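Local coordinates for possible protein of nuclear scaffold (PDB 3KAE) that probably acts as the Cdc27 (APC3) subunit of the anaphase-promoting complex, with a homodimeric tetratricopeptide-repeat N-terminal domain, at residues 71-76 / 121-126; 83-88 / 114-119; 132-137 / 154-159; 139-144 / 148-153; 185-190 / 215-220. One frame throughout, in Å; residues are numbered along the deposited sequence.

The five contacts follow the tetratricopeptide-repeat superhelix of this N-terminal domain from its middle toward its C-terminal end. Contacts 1 and 2, with centres about 11 Å apart, share helix 113-126: contact 1 joins it to helix 62-74, and contact 2, lying within the span bridged by contact 1, joins it to helix 78-89. Contacts 3 and 4 have centres about 7 Å apart; contact 4 joins helices 130-143 and 147-155, and contact 3 joins the first to the turn leaving the second. Contact 5 pairs helices 176-190 and 206-220, its centre about 28 Å from that of contact 1. Shared helices and bridging side chains thus pass packing along a solenoid that has no strands.

Contact 1: 71-76 / 121-126; sequences CYKKKK and GDLCTL
The carboxylate oxygen OD1 of Asp122 is gripped twice, by hydrogen bonds with the hydroxyls of Tyr137 and Ser148 on the two helices that follow, while the aspartate's CB faces Lys73. The lysine brings its chain, not its charge, to this meeting: CE lies 4.2 Å from Asp122 CB, and Lys73 NZ stops 5.2 Å from Asp122 OD2, too far for a salt bridge although the opposite charges probably attract weakly. Because CG stands anti to the backbone N (chi1 -177°) and the next torsions are extended, the aliphatic run reaches toward helix 113-126, bending only at its last torsion. Packing between helices that are not consecutive, here 62-74 and 113-126, is consistent with the stacking of a tetratricopeptide-repeat superhelix. Leu123 offers its CD2 branch to the middle of the lysine chain, 3.9 Å from Lys73 CG, and Leu126 touches the far end, with CD1 4.0 Å from Lys73 CE and the two side chains roughly perpendicular. Just beyond the lysine, helix 62-74 ends in a Schellman motif with Lys76, at positive phi, as its C-prime residue; Lys76 N donates to Lys73 O at 2.9 Å.

Contact 2: 83-88 / 114-119; sequences KSLESI and EFFESL
Apolar packing carries the whole interface between Leu85 and Ile88 on one helix and Phe116 and Leu119 on the other. The phenylalanine is approached in two ways. Ile88 lays its CG2 methyl over one face of the ring, 4.1 Å above the plane and displaced toward the rim, and its CD1 methyl also reaches Phe116 CE1 at 4.1 Å. With CG1 anti to the carbonyl carbon (chi1 -49°) and CG2 anti to the backbone N, both branches come against the ring. Leu85 comes to the same ring obliquely, CD2 standing 4.1 Å from Phe116 CD1, while its other methyl, CD1, sits 3.8 Å from the backbone oxygen of Phe116. Leu85 and Leu119 also meet, their side chains crossing nearly at right angles, but the modelled distance between them is doubtfully short.

No hydrogen bond passes between the two segments; their polar groups bond within their own helix or to other helices, as Glu117 OE1 does with His136 ND1. Lys83 O accepts both Ser87 N and, at 3.3 Å, Ser87 OG, the two arriving from opposite faces of the carbonyl plane.

The short helical segments run antiparallel, at 151°, with axes 10.4 Å apart. Helix 62-74 closes the flank, Ser69 touching both Leu85 and Leu119. On other sides of helix 113-126, Ser118 rests on Ser140 and Pro149 of the next two helices, and Phe115 stacks on Tyr15 of the second subunit, so this helix packs within the repeat array and also at the homodimer interface.

Contact 3: 132-137 / 154-159; sequences EGIGHY and LLENKV
Ile134 extends its CD1 methyl to the aliphatic stem of Glu156, meeting CG at 4.2 Å, with the two side chains crossing at about a right angle. The same methyl lies 4.3 Å from Lys158 CE, so one hydrocarbon tip is received by the stems of two charged residues. In Glu156, chi1 (-63°) sets CG anti to the carbonyl carbon, where it meets the methyl, and the bend at chi2 turns the carboxylate toward other partners: OE2 makes a salt bridge with Arg130, and OE1 has a long one, 3.6 Å, to Lys158 NZ. The lysine amine also donates a weak hydrogen bond to Glu156 O. Between these two residues the chain turns through Asn157, whose positive phi and bond from its N to Leu154 O (2.9 Å) belong to a Schellman motif at the end of the helix. The contact therefore joins helix 130-143 to the turn leaving helix 147-155, while Ile134 also touches Leu153 and Tyr137 packs on Pro149 and Asn152. With the Glu156 carboxylate paired to Arg130 and only loosely to Lys158, no polar bond crosses between the segments, and what joins them is contact of hydrocarbon.

Contact 4: 139-144 / 148-153; sequences RSFGKS and SPVENL
Phe141 packs against Val150: the CG2 methyl of the valine sits 3.6 Å from Phe141 CD1 and 3.7 Å from Phe141 CE1, approaching the ring obliquely. A chi1 of 178°, with CG anti to the backbone N, places the ring there. Separately, Phe141 CB, whose position the backbone fixes, touches Leu153 CD1 at 4.1 Å. One residue earlier, Ser140 presses on the pyrrolidine of Pro149, OG standing 3.5 Å from Pro149 CG; this is a van der Waals contact, since the hydroxyl has its hydrogen bond with Glu114 O on helix 113-126. That bond orients the serine and ties the preceding helix to this pair.

In the next shell, Ser148 O holds the first turn of the second segment together by taking Asn152 N and Asn152 ND2 from opposite faces of its carbonyl plane. The hydrogen bond from the side-chain amide is short and nearly straight, 2.6 Å from Asn152 ND2 to Ser148 O with 170° at the hydrogen. Farther out, the carboxylate of Glu151 bonds with Tyr180 and Asn213, and Phe141 O with a glycerol probably left from crystallisation.

Only a short turn separates the two helices, whose segment axes approach to 9.3 Å at 120°; the pair is consistent with the helix-turn-helix hairpins of tetratricopeptide-repeat domains, though splayed wide of antiparallel.

Contact 5: 185-190 / 215-220; sequences IEFHES and ARRYFN
His188 O is the acceptor that joins these two helices, and Arg217 supplies both of its cross-contact donors. The NE of Arg217 gives the sounder bond, 3.2 Å to His188 O, with 148° at the hydrogen; Arg217 NH2 adds a weak one at 3.4 Å. The carbonyl belongs to the last turn of helix 176-190, so a positive guanidinium probably suits the negative end of that helix dipole. Arg217 gets there by bending at chi2, which also brings its guanidinium against the imidazole of His188, the planes 28° apart and NH2 over one ring face. His188 ND1 and Arg217 NE lie close but at an angle that makes no hydrogen bond, and the modelled overlap of the two groups is doubtfully tight. Ser190 OG donates back to Glu186 O, 3.1 Å away, and takes a weak bond from Ser192 N. On the other helix Ala215 O bonds with the hydroxyl of Ser227.

Beside this polar cluster lies an aromatic one. Phe187 points its edge at the face of Tyr218 in an offset edge-to-face pair, centroids 5.5 Å apart and planes at 83°, and Phe187 CE1 touches Arg217 CB at 4.1 Å.

The two segments run nearly parallel, axes 10.4 Å apart, as two helices separated by one intervening helix do in a repeat solenoid. Here helix 193-200 intervenes, its Val196 touching both aromatic rings, while helix 224-237 packs beyond Ala215 and Phe219.

Contact 1: 71-76 / 121-126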
# COMPACT_ATOMS: atom_id res chain seq x y z
N CYS C 71 8.63 3.03 8.42
CA CYS C 71 7.85 2.59 9.58
C CYS C 71 8.03 3.57 10.71
O CYS C 71 7.08 3.95 11.38
CB CYS C 71 8.25 1.17 10.05
SG CYS C 71 7.89 -0.17 8.89
N TYR C 72 9.28 3.97 10.94
CA TYR C 72 9.59 4.99 11.94
C TYR C 72 8.88 6.31 11.68
O TYR C 72 8.42 6.96 12.61
CB TYR C 72 11.10 5.21 12.05
CG TYR C 72 11.81 4.14 12.87
CD1 TYR C 72 11.28 3.71 14.08
CD2 TYR C 72 13.00 3.58 12.43
CE1 TYR C 72 11.92 2.73 14.84
CE2 TYR C 72 13.64 2.60 13.17
CZ TYR C 72 13.10 2.18 14.37
OH TYR C 72 13.74 1.22 15.11
N LYS C 73 8.79 6.70 10.41
CA LYS C 73 8.13 7.94 10.05
C LYS C 73 6.63 7.85 10.34
O LYS C 73 6.03 8.79 10.86
CB LYS C 73 8.39 8.28 8.58
CG LYS C 73 7.80 9.62 8.11
CD LYS C 73 8.12 9.88 6.64
CE LYS C 73 7.51 11.19 6.16
NZ LYS C 73 6.03 11.12 6.20
N LYS C 74 6.01 6.72 10.01
CA LYS C 74 4.60 6.51 10.34
C LYS C 74 4.37 6.63 11.84
O LYS C 74 3.32 7.10 12.29
CB LYS C 74 4.15 5.13 9.89
CG LYS C 74 4.02 4.96 8.41
CD LYS C 74 2.96 5.87 7.85
CE LYS C 74 2.84 5.69 6.36
NZ LYS C 74 1.73 6.49 5.78
N LYS C 75 5.35 6.20 12.62
CA LYS C 75 5.27 6.23 14.07
C LYS C 75 5.83 7.54 14.62
O LYS C 75 5.96 7.72 15.83
CB LYS C 75 6.03 5.04 14.67
CG LYS C 75 5.43 3.68 14.30
CD LYS C 75 6.45 2.55 14.40
CE LYS C 75 6.86 2.28 15.85
NZ LYS C 75 5.78 1.64 16.64
N LYS C 76 6.15 8.46 13.72
CA LYS C 76 6.69 9.78 14.09
C LYS C 76 7.98 9.72 14.94
O LYS C 76 8.33 10.69 15.61
CB LYS C 76 5.63 10.63 14.79
CG LYS C 76 4.40 10.92 13.94
CD LYS C 76 3.39 11.76 14.69
CE LYS C 76 2.12 11.94 13.89
NZ LYS C 76 1.34 10.67 13.83
N GLY C 121 14.64 14.96 3.61
CA GLY C 121 14.18 16.33 3.64
C GLY C 121 12.94 16.44 4.51
O GLY C 121 12.84 17.32 5.36
N ASP C 122 12.00 15.52 4.28
CA ASP C 122 10.77 15.46 5.06
C ASP C 122 11.04 15.27 6.54
O ASP C 122 10.46 15.95 7.39
CB ASP C 122 9.87 14.32 4.57
CG ASP C 122 9.33 14.57 3.17
OD1 ASP C 122 9.44 15.73 2.70
OD2 ASP C 122 8.81 13.61 2.54
N LEU C 123 11.94 14.33 6.85
CA LEU C 123 12.31 14.05 8.22
C LEU C 123 12.95 15.25 8.93
O LEU C 123 12.54 15.57 10.05
CB LEU C 123 13.21 12.80 8.31
CG LEU C 123 12.54 11.53 7.74
CD1 LEU C 123 13.55 10.42 7.47
CD2 LEU C 123 11.41 11.03 8.64
N CYS C 124 13.94 15.89 8.29
CA CYS C 124 14.58 17.10 8.87
C CYS C 124 13.53 18.15 9.13
O CYS C 124 13.48 18.71 10.21
CB CYS C 124 15.64 17.71 7.95
SG CYS C 124 17.12 16.70 7.77
N THR C 125 12.68 18.38 8.13
CA THR C 125 11.59 19.33 8.26
C THR C 125 10.65 19.00 9.41
O THR C 125 10.40 19.84 10.28
CB THR C 125 10.77 19.42 6.97
OG1 THR C 125 11.59 19.96 5.93
CG2 THR C 125 9.55 20.29 7.18
N LEU C 126 10.11 17.79 9.42
CA LEU C 126 9.16 17.39 10.45
C LEU C 126 9.83 17.44 11.82
O LEU C 126 9.16 17.56 12.85
CB LEU C 126 8.67 15.98 10.18
CG LEU C 126 7.66 15.82 9.05
CD1 LEU C 126 7.64 14.37 8.56
CD2 LEU C 126 6.29 16.26 9.52

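Contact 2: 83-88 / 114-119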
# COMPACT_ATOMS: atom_id res chain seq x y z
N LYS C 83 18.16 8.17 11.28
CA LYS C 83 19.29 7.28 11.50
C LYS C 83 19.27 6.12 10.51
O LYS C 83 20.31 5.73 9.97
CB LYS C 83 19.30 6.77 12.94
N SER C 84 18.09 5.57 10.26
CA SER C 84 17.97 4.41 9.38
C SER C 84 18.43 4.75 7.96
O SER C 84 19.12 3.96 7.32
CB SER C 84 16.54 3.86 9.36
OG SER C 84 16.23 3.18 10.56
N LEU C 85 18.03 5.92 7.48
CA LEU C 85 18.34 6.32 6.12
C LEU C 85 19.81 6.60 5.94
O LEU C 85 20.40 6.24 4.92
CB LEU C 85 17.57 7.59 5.75
CG LEU C 85 16.13 7.48 5.31
CD1 LEU C 85 15.63 8.87 4.99
CD2 LEU C 85 16.02 6.57 4.10
N GLU C 86 20.40 7.27 6.93
CA GLU C 86 21.81 7.63 6.87
C GLU C 86 22.68 6.39 6.75
O GLU C 86 23.73 6.42 6.10
CB GLU C 86 22.20 8.43 8.11
CG GLU C 86 21.56 9.81 8.20
CD GLU C 86 21.87 10.50 9.51
OE1 GLU C 86 22.14 9.80 10.52
OE2 GLU C 86 21.85 11.74 9.54
N SER C 87 22.24 5.30 7.37
CA SER C 87 22.95 4.03 7.26
C SER C 87 23.18 3.68 5.80
O SER C 87 24.25 3.22 5.42
CB SER C 87 22.17 2.91 7.94
OG SER C 87 22.12 3.08 9.35
N ILE C 88 22.16 3.91 4.98
CA ILE C 88 22.25 3.63 3.55
C ILE C 88 23.21 4.59 2.86
O ILE C 88 24.19 4.18 2.25
CB ILE C 88 20.88 3.77 2.86
CG1 ILE C 88 19.81 2.99 3.64
CG2 ILE C 88 20.96 3.30 1.41
CD1 ILE C 88 18.42 3.04 3.03
N GLU C 114 17.69 10.08 -4.93
CA GLU C 114 16.63 11.09 -4.88
C GLU C 114 15.64 10.76 -3.77
O GLU C 114 15.28 11.62 -2.97
CB GLU C 114 15.88 11.17 -6.21
CG GLU C 114 16.70 10.78 -7.41
CD GLU C 114 16.40 9.39 -7.92
OE1 GLU C 114 15.25 9.15 -8.36
OE2 GLU C 114 17.32 8.54 -7.92
N PHE C 115 15.20 9.49 -3.74
CA PHE C 115 14.22 9.02 -2.76
C PHE C 115 14.68 9.14 -1.30
O PHE C 115 13.88 9.48 -0.44
CB PHE C 115 13.81 7.58 -3.09
CG PHE C 115 13.03 7.48 -4.35
CD1 PHE C 115 11.68 7.80 -4.36
CD2 PHE C 115 13.65 7.13 -5.54
CE1 PHE C 115 10.95 7.72 -5.53
CE2 PHE C 115 12.93 7.07 -6.71
CZ PHE C 115 11.58 7.35 -6.70
N PHE C 116 15.96 8.88 -1.04
CA PHE C 116 16.53 9.01 0.30
C PHE C 116 16.66 10.47 0.74
O PHE C 116 16.30 10.83 1.86
CB PHE C 116 17.91 8.32 0.40
CG PHE C 116 17.95 6.95 -0.22
CD1 PHE C 116 17.00 5.99 0.12
CD2 PHE C 116 18.94 6.61 -1.13
CE1 PHE C 116 17.04 4.72 -0.44
CE2 PHE C 116 18.98 5.34 -1.69
CZ PHE C 116 18.04 4.40 -1.35
N GLU C 117 17.19 11.31 -0.15
CA GLU C 117 17.34 12.75 0.13
C GLU C 117 15.99 13.42 0.33
O GLU C 117 15.83 14.30 1.16
CB GLU C 117 18.11 13.45 -0.99
CG GLU C 117 19.55 12.96 -1.14
CD GLU C 117 20.42 13.37 0.02
OE1 GLU C 117 19.96 14.17 0.86
OE2 GLU C 117 21.58 12.91 0.09
N SER C 118 15.00 12.97 -0.45
CA SER C 118 13.64 13.48 -0.34
C SER C 118 13.05 13.16 1.03
O SER C 118 12.52 14.04 1.72
CB SER C 118 12.76 12.91 -1.45
OG SER C 118 11.41 13.25 -1.23
N LEU C 119 13.15 11.89 1.41
CA LEU C 119 12.63 11.41 2.69
C LEU C 119 13.40 12.08 3.82
O LEU C 119 12.84 12.48 4.82
CB LEU C 119 12.77 9.89 2.75
CG LEU C 119 11.84 9.00 3.59
CD1 LEU C 119 12.50 8.56 4.86
CD2 LEU C 119 10.47 9.66 3.86

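Contact 3: 132-137 / 154-159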
# COMPACT_ATOMS: atom_id res chain seq x y z
N GLU C 132 18.34 22.46 6.85
CA GLU C 132 18.97 21.19 6.46
C GLU C 132 18.05 20.38 5.54
O GLU C 132 18.51 19.77 4.56
CB GLU C 132 19.34 20.36 7.69
CG GLU C 132 20.02 19.03 7.33
CD GLU C 132 20.17 18.08 8.51
OE1 GLU C 132 19.92 18.49 9.66
OE2 GLU C 132 20.55 16.92 8.28
N GLY C 133 16.76 20.38 5.85
CA GLY C 133 15.76 19.73 5.01
C GLY C 133 15.77 20.26 3.59
O GLY C 133 15.80 19.48 2.63
N ILE C 134 15.75 21.58 3.45
CA ILE C 134 15.83 22.23 2.15
C ILE C 134 17.04 21.73 1.39
O ILE C 134 16.96 21.48 0.18
CB ILE C 134 15.88 23.77 2.31
CG1 ILE C 134 14.49 24.31 2.61
CG2 ILE C 134 16.44 24.42 1.05
CD1 ILE C 134 14.48 25.54 3.47
N GLY C 135 18.16 21.57 2.10
CA GLY C 135 19.38 21.07 1.51
C GLY C 135 19.24 19.67 0.93
O GLY C 135 19.80 19.36 -0.12
N HIS C 136 18.49 18.80 1.62
CA HIS C 136 18.21 17.46 1.09
C HIS C 136 17.26 17.57 -0.10
O HIS C 136 17.46 16.89 -1.11
CB HIS C 136 17.67 16.51 2.16
CG HIS C 136 18.64 16.26 3.28
ND1 HIS C 136 19.89 15.73 3.08
CD2 HIS C 136 18.54 16.51 4.61
CE1 HIS C 136 20.52 15.64 4.24
NE2 HIS C 136 19.73 16.11 5.18
N TYR C 137 16.26 18.44 -0.00
CA TYR C 137 15.35 18.66 -1.13
C TYR C 137 16.11 19.14 -2.36
O TYR C 137 15.85 18.70 -3.49
CB TYR C 137 14.27 19.67 -0.79
CG TYR C 137 13.26 19.23 0.23
CD1 TYR C 137 12.79 17.90 0.28
CD2 TYR C 137 12.76 20.13 1.14
CE1 TYR C 137 11.85 17.52 1.23
CE2 TYR C 137 11.82 19.77 2.08
CZ TYR C 137 11.37 18.47 2.13
OH TYR C 137 10.44 18.15 3.07
N LEU C 154 9.52 25.03 -4.21
CA LEU C 154 8.67 26.08 -4.75
C LEU C 154 8.11 26.95 -3.63
O LEU C 154 8.18 28.18 -3.66
CB LEU C 154 7.55 25.50 -5.60
CG LEU C 154 7.97 24.87 -6.92
CD1 LEU C 154 6.75 24.35 -7.66
CD2 LEU C 154 8.75 25.83 -7.80
N LEU C 155 7.56 26.29 -2.63
CA LEU C 155 7.01 26.97 -1.47
C LEU C 155 8.01 27.95 -0.85
O LEU C 155 7.64 29.05 -0.43
CB LEU C 155 6.57 25.94 -0.43
CG LEU C 155 6.09 26.49 0.91
CD1 LEU C 155 4.81 27.25 0.71
CD2 LEU C 155 5.88 25.35 1.92
N GLU C 156 9.28 27.55 -0.80
CA GLU C 156 10.32 28.37 -0.18
C GLU C 156 11.00 29.31 -1.18
O GLU C 156 11.91 30.04 -0.83
CB GLU C 156 11.39 27.49 0.48
CG GLU C 156 10.88 26.62 1.63
CD GLU C 156 10.45 27.44 2.83
OE1 GLU C 156 10.79 28.64 2.89
OE2 GLU C 156 9.78 26.88 3.73
N ASN C 157 10.54 29.25 -2.43
CA ASN C 157 11.17 29.97 -3.53
C ASN C 157 12.65 29.60 -3.66
O ASN C 157 13.42 30.31 -4.30
CB ASN C 157 11.00 31.48 -3.35
CG ASN C 157 11.34 32.27 -4.61
OD1 ASN C 157 11.03 31.84 -5.73
ND2 ASN C 157 11.97 33.43 -4.43
N LYS C 158 13.04 28.49 -3.04
CA LYS C 158 14.45 28.07 -3.04
C LYS C 158 14.77 26.98 -4.08
O LYS C 158 15.73 26.23 -3.93
CB LYS C 158 14.91 27.64 -1.64
CG LYS C 158 15.94 28.56 -0.99
CD LYS C 158 15.29 29.66 -0.17
CE LYS C 158 14.65 29.10 1.09
NZ LYS C 158 13.92 30.14 1.87
N VAL C 159 13.96 26.91 -5.13
CA VAL C 159 14.25 26.00 -6.23
C VAL C 159 15.44 26.52 -7.04
O VAL C 159 15.50 27.70 -7.38
CB VAL C 159 13.01 25.82 -7.12
CG1 VAL C 159 12.44 27.20 -7.51
CG2 VAL C 159 13.35 25.00 -8.33

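Contact 4: 139-144 / 148-153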
# COMPACT_ATOMS: atom_id res chain seq x y z
N ARG C 139 19.29 18.64 -3.00
CA ARG C 139 20.18 17.60 -3.49
C ARG C 139 19.35 16.54 -4.22
O ARG C 139 19.77 16.00 -5.24
CB ARG C 139 21.02 17.01 -2.34
CG ARG C 139 22.14 16.09 -2.79
CD ARG C 139 23.32 16.11 -1.82
NE ARG C 139 22.88 16.19 -0.45
CZ ARG C 139 23.14 17.15 0.44
NH1 ARG C 139 22.62 17.02 1.65
NH2 ARG C 139 23.91 18.20 0.17
N SER C 140 18.15 16.30 -3.71
CA SER C 140 17.24 15.37 -4.34
C SER C 140 16.77 15.85 -5.71
O SER C 140 16.76 15.09 -6.69
CB SER C 140 16.02 15.16 -3.47
OG SER C 140 15.05 14.39 -4.16
N PHE C 141 16.36 17.12 -5.77
CA PHE C 141 15.84 17.69 -7.00
C PHE C 141 16.92 17.72 -8.08
O PHE C 141 16.61 17.60 -9.26
CB PHE C 141 15.24 19.08 -6.78
CG PHE C 141 14.74 19.72 -8.04
CD1 PHE C 141 13.57 19.27 -8.64
CD2 PHE C 141 15.43 20.76 -8.64
CE1 PHE C 141 13.10 19.85 -9.81
CE2 PHE C 141 14.97 21.34 -9.80
CZ PHE C 141 13.80 20.88 -10.39
N GLY C 142 18.17 17.86 -7.65
CA GLY C 142 19.30 17.82 -8.56
C GLY C 142 19.41 16.53 -9.35
O GLY C 142 19.95 16.51 -10.45
N LYS C 143 18.89 15.44 -8.81
CA LYS C 143 18.97 14.18 -9.52
C LYS C 143 17.70 13.90 -10.31
O LYS C 143 17.76 13.37 -11.42
CB LYS C 143 19.27 13.01 -8.57
CG LYS C 143 19.33 11.66 -9.29
CD LYS C 143 20.35 10.73 -8.65
CE LYS C 143 20.17 9.31 -9.19
NZ LYS C 143 21.33 8.45 -8.84
N SER C 144 16.55 14.26 -9.76
CA SER C 144 15.30 13.81 -10.34
C SER C 144 14.10 14.51 -9.73
O SER C 144 14.12 14.87 -8.55
CB SER C 144 15.17 12.29 -10.16
OG SER C 144 13.89 11.83 -10.51
N SER C 148 7.76 15.90 -3.22
CA SER C 148 8.01 16.63 -1.99
C SER C 148 9.13 17.69 -2.06
O SER C 148 8.98 18.77 -1.51
CB SER C 148 8.24 15.68 -0.81
OG SER C 148 7.90 16.34 0.40
N PRO C 149 10.28 17.35 -2.68
CA PRO C 149 11.32 18.36 -2.86
C PRO C 149 10.81 19.53 -3.74
O PRO C 149 10.98 20.71 -3.37
CB PRO C 149 12.45 17.58 -3.56
CG PRO C 149 12.23 16.17 -3.17
CD PRO C 149 10.73 16.00 -3.08
N VAL C 150 10.17 19.21 -4.86
CA VAL C 150 9.62 20.22 -5.74
C VAL C 150 8.63 21.15 -5.03
O VAL C 150 8.79 22.38 -5.08
CB VAL C 150 8.97 19.60 -7.00
CG1 VAL C 150 8.19 20.65 -7.78
CG2 VAL C 150 10.03 18.97 -7.87
N GLU C 151 7.62 20.59 -4.36
CA GLU C 151 6.61 21.43 -3.72
C GLU C 151 7.15 22.29 -2.57
O GLU C 151 6.68 23.41 -2.35
CB GLU C 151 5.38 20.62 -3.29
CG GLU C 151 4.58 20.08 -4.48
CD GLU C 151 3.95 21.21 -5.32
OE1 GLU C 151 3.01 21.89 -4.84
OE2 GLU C 151 4.38 21.41 -6.47
N ASN C 152 8.14 21.76 -1.86
CA ASN C 152 8.76 22.45 -0.74
C ASN C 152 9.74 23.52 -1.19
O ASN C 152 9.88 24.55 -0.53
CB ASN C 152 9.48 21.46 0.20
CG ASN C 152 8.53 20.79 1.16
OD1 ASN C 152 8.18 21.36 2.19
ND2 ASN C 152 8.09 19.59 0.81
N LEU C 153 10.43 23.24 -2.29
CA LEU C 153 11.36 24.20 -2.85
C LEU C 153 10.60 25.35 -3.51
O LEU C 153 10.98 26.53 -3.37
CB LEU C 153 12.33 23.52 -3.81
CG LEU C 153 13.36 22.65 -3.09
CD1 LEU C 153 14.32 22.00 -4.09
CD2 LEU C 153 14.13 23.47 -2.06

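Contact 5: 185-190 / 215-220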
# COMPACT_ATOMS: atom_id res chain seq x y z
N ILE C 185 7.97 28.59 -11.19
CA ILE C 185 9.00 29.54 -10.83
C ILE C 185 8.61 30.89 -11.45
O ILE C 185 8.64 31.94 -10.79
CB ILE C 185 10.39 29.12 -11.34
CG1 ILE C 185 10.85 27.82 -10.70
CG2 ILE C 185 11.41 30.22 -11.02
CD1 ILE C 185 12.11 27.25 -11.31
N GLU C 186 8.22 30.85 -12.71
CA GLU C 186 7.87 32.07 -13.42
C GLU C 186 6.65 32.76 -12.81
O GLU C 186 6.65 34.00 -12.66
CB GLU C 186 7.62 31.81 -14.90
CG GLU C 186 7.23 33.08 -15.66
CD GLU C 186 6.89 32.83 -17.12
OE1 GLU C 186 7.26 31.76 -17.65
OE2 GLU C 186 6.25 33.71 -17.73
N PHE C 187 5.62 31.98 -12.49
CA PHE C 187 4.40 32.58 -11.99
C PHE C 187 4.67 33.25 -10.65
O PHE C 187 4.10 34.30 -10.34
CB PHE C 187 3.25 31.59 -11.86
CG PHE C 187 2.07 32.14 -11.11
CD1 PHE C 187 1.97 31.95 -9.74
CD2 PHE C 187 1.10 32.90 -11.77
CE1 PHE C 187 0.90 32.48 -9.03
CE2 PHE C 187 0.03 33.42 -11.07
CZ PHE C 187 -0.08 33.21 -9.70
N HIS C 188 5.55 32.64 -9.86
CA HIS C 188 5.83 33.16 -8.54
C HIS C 188 6.30 34.61 -8.62
O HIS C 188 5.87 35.48 -7.86
CB HIS C 188 6.90 32.34 -7.83
CG HIS C 188 7.50 33.05 -6.65
ND1 HIS C 188 6.86 33.13 -5.43
CD2 HIS C 188 8.65 33.73 -6.52
CE1 HIS C 188 7.61 33.82 -4.59
NE2 HIS C 188 8.70 34.20 -5.23
N GLU C 189 7.20 34.87 -9.57
CA GLU C 189 7.79 36.19 -9.69
C GLU C 189 7.06 37.10 -10.68
O GLU C 189 7.32 38.29 -10.73
CB GLU C 189 9.28 36.08 -10.06
N SER C 190 6.12 36.55 -11.45
CA SER C 190 5.43 37.37 -12.45
C SER C 190 3.92 37.42 -12.28
O SER C 190 3.27 38.31 -12.85
CB SER C 190 5.75 36.88 -13.87
OG SER C 190 4.80 35.91 -14.31
N ALA C 215 -3.03 30.23 -5.69
CA ALA C 215 -3.88 30.79 -4.64
C ALA C 215 -3.06 31.13 -3.40
O ALA C 215 -3.33 32.12 -2.72
CB ALA C 215 -4.99 29.81 -4.31
N ARG C 216 -2.04 30.32 -3.13
CA ARG C 216 -1.22 30.47 -1.94
C ARG C 216 -0.32 31.68 -2.10
O ARG C 216 -0.17 32.50 -1.20
CB ARG C 216 -0.37 29.21 -1.74
CG ARG C 216 0.59 29.26 -0.57
CD ARG C 216 1.53 28.08 -0.65
NE ARG C 216 2.37 28.15 -1.84
CZ ARG C 216 2.93 27.10 -2.42
NH1 ARG C 216 2.74 25.88 -1.93
NH2 ARG C 216 3.69 27.26 -3.50
N ARG C 217 0.30 31.78 -3.27
CA ARG C 217 1.14 32.93 -3.57
C ARG C 217 0.35 34.23 -3.46
O ARG C 217 0.82 35.22 -2.89
CB ARG C 217 1.71 32.82 -4.98
CG ARG C 217 2.56 34.01 -5.39
CD ARG C 217 3.72 34.20 -4.43
NE ARG C 217 4.65 35.22 -4.93
CZ ARG C 217 5.49 35.92 -4.16
NH1 ARG C 217 5.51 35.72 -2.85
NH2 ARG C 217 6.30 36.81 -4.71
N TYR C 218 -0.85 34.24 -4.03
CA TYR C 218 -1.71 35.40 -3.95
C TYR C 218 -1.96 35.81 -2.50
O TYR C 218 -1.93 36.99 -2.18
CB TYR C 218 -3.05 35.14 -4.65
CG TYR C 218 -2.97 35.23 -6.15
CD1 TYR C 218 -2.42 36.34 -6.77
CD2 TYR C 218 -3.44 34.20 -6.95
CE1 TYR C 218 -2.35 36.44 -8.14
CE2 TYR C 218 -3.37 34.28 -8.33
CZ TYR C 218 -2.83 35.41 -8.93
OH TYR C 218 -2.75 35.51 -10.30
N PHE C 219 -2.23 34.84 -1.64
CA PHE C 219 -2.49 35.17 -0.25
C PHE C 219 -1.28 35.84 0.39
O PHE C 219 -1.39 36.91 0.99
CB PHE C 219 -2.92 33.95 0.55
CG PHE C 219 -3.26 34.25 1.97
CD1 PHE C 219 -4.56 34.63 2.31
CD2 PHE C 219 -2.29 34.19 2.96
CE1 PHE C 219 -4.89 34.93 3.63
CE2 PHE C 219 -2.61 34.48 4.28
CZ PHE C 219 -3.91 34.85 4.61
N ASN C 220 -0.11 35.21 0.24
CA ASN C 220 1.14 35.75 0.76
C ASN C 220 1.43 37.18 0.26
O ASN C 220 2.20 37.91 0.87
CB ASN C 220 2.31 34.83 0.40
CG ASN C 220 2.12 33.40 0.88
OD1 ASN C 220 1.18 33.09 1.62
ND2 ASN C 220 3.01 32.52 0.45